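Uncharacterized protein (Bacteroides ovatus, PDB 4QEY) is of unknown function but probably is a beta-sandwich lipoprotein of the PLAT/LH2 and C2-like type that may bind calcium. Local coordinates at residues A[34-38]-A[39-43]. Sequence-based numbering, arbitrary orientation.
Sequences AANTG and GVAKL
Asn36 lays the flat face of its carboxamide over the methyl of Ala41, with CB of Ala41 3.5 Å from CG of Asn36 and nearly straight above the amide plane. With CG anti to the carbonyl carbon (chi1 -86°), the amide is carried over to Ala41, and chi2 turns its face to the methyl. From there ND2 makes a weak, 3.5 Å hydrogen bond to a water that also donates to Lys42 O. Two residues back along the strand, CB of Ala34 lies 4.0 Å from CB of Ala41 and 3.7 Å from CD2 of Leu43; Met76 of strand 73-84 touches both Ala34 and Leu43. A type I beta turn at Thr37-Gly38 ends strand 26-36, in one sheet of the beta sandwich, with a single bridge from Ala35 to Val40. Asn36 N gives a firm bond to Gly39 O (2.8 Å, 165° at the hydrogen), while Gly39 N returns only a weak one to Asn36 O. Were Asn36 replaced by an alanine, one face of the Ala41 methyl would probably lose its cover and the bridging water its amide partner. The chain then runs on to strand 43-44, where Leu43 bonds through its backbone to Leu51.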
loop_
_atom_site.group_PDB
_atom_site.type_symbol
_atom_site.label_atom_id
_atom_site.label_comp_id
_atom_site.label_asym_id
_atom_site.label_seq_id
_atom_site.Cartn_x
_atom_site.Cartn_y
_atom_site.Cartn_z
ATOM N N ALA A 34 -5.952 0.922 -9.917
ATOM C CA ALA A 34 -7.353 1.170 -9.652
ATOM C C ALA A 34 -8.194 1.171 -10.931
ATOM O O ALA A 34 -7.673 1.254 -12.055
ATOM C CB ALA A 34 -7.514 2.495 -8.934
ATOM N N ALA A 35 -9.512 1.078 -10.731
ATOM C CA ALA A 35 -10.514 1.086 -11.788
ATOM C C ALA A 35 -11.632 2.068 -11.472
ATOM O O ALA A 35 -12.020 2.206 -10.309
ATOM C CB ALA A 35 -11.087 -0.312 -11.964
ATOM N N ASN A 36 -12.138 2.759 -12.512
ATOM C CA ASN A 36 -13.283 3.670 -12.419
ATOM C C ASN A 36 -14.455 3.041 -13.135
ATOM O O ASN A 36 -14.290 2.028 -13.823
ATOM C CB ASN A 36 -12.979 5.088 -12.978
ATOM C CG ASN A 36 -12.345 6.074 -12.009
ATOM O OD1 ASN A 36 -12.225 5.842 -10.814
ATOM N ND2 ASN A 36 -11.949 7.232 -12.489
ATOM N N THR A 37 -15.638 3.639 -12.984
ATOM C CA THR A 37 -16.843 3.176 -13.668
ATOM C C THR A 37 -16.694 3.444 -15.196
ATOM O O THR A 37 -17.305 2.743 -16.003
ATOM C CB THR A 37 -18.098 3.839 -13.074
ATOM O OG1 THR A 37 -18.038 5.261 -13.239
ATOM C CG2 THR A 37 -18.300 3.485 -11.605
ATOM N N GLY A 38 -15.847 4.414 -15.558
ATOM C CA GLY A 38 -15.563 4.779 -16.942
ATOM C C GLY A 38 -14.471 3.969 -17.625
ATOM O O GLY A 38 -14.480 3.843 -18.853
ATOM N N GLY A 39 -13.529 3.438 -16.837
ATOM C CA GLY A 39 -12.401 2.644 -17.315
ATOM C C GLY A 39 -11.215 2.667 -16.367
ATOM O O GLY A 39 -11.367 2.365 -15.178
ATOM N N VAL A 40 -10.018 3.028 -16.889
ATOM C CA VAL A 40 -8.784 3.121 -16.105
ATOM C C VAL A 40 -8.846 4.414 -15.290
ATOM O O VAL A 40 -9.153 5.475 -15.837
ATOM C CB VAL A 40 -7.493 3.036 -16.965
ATOM C CG1 VAL A 40 -6.265 2.901 -16.071
ATOM C CG2 VAL A 40 -7.540 1.869 -17.948
ATOM N N ALA A 41 -8.576 4.321 -13.985
ATOM C CA ALA A 41 -8.665 5.446 -13.070
ATOM C C ALA A 41 -7.373 6.252 -12.967
ATOM O O ALA A 41 -6.274 5.698 -12.885
ATOM C CB ALA A 41 -9.023 4.936 -11.690
ATOM N N LYS A 42 -7.527 7.577 -12.903
ATOM C CA LYS A 42 -6.428 8.483 -12.601
ATOM C C LYS A 42 -6.034 8.303 -11.145
ATOM O O LYS A 42 -6.913 8.043 -10.323
ATOM C CB LYS A 42 -6.821 9.933 -12.876
ATOM C CG LYS A 42 -6.903 10.327 -14.323
ATOM C CD LYS A 42 -6.784 11.829 -14.350
ATOM C CE LYS A 42 -6.660 12.442 -15.711
ATOM N NZ LYS A 42 -6.035 13.798 -15.616
ATOM N N LEU A 43 -4.751 8.421 -10.802
ATOM C CA LEU A 43 -4.378 8.233 -9.394
ATOM C C LEU A 43 -3.857 9.537 -8.809
ATOM O O LEU A 43 -3.181 10.305 -9.488
ATOM C CB LEU A 43 -3.341 7.101 -9.211
ATOM C CG LEU A 43 -3.745 5.708 -9.705
ATOM C CD1 LEU A 43 -2.624 4.721 -9.473
ATOM C CD2 LEU A 43 -5.040 5.223 -9.029
HETATM O O HOH W 1 -9.394 8.451 -10.434
#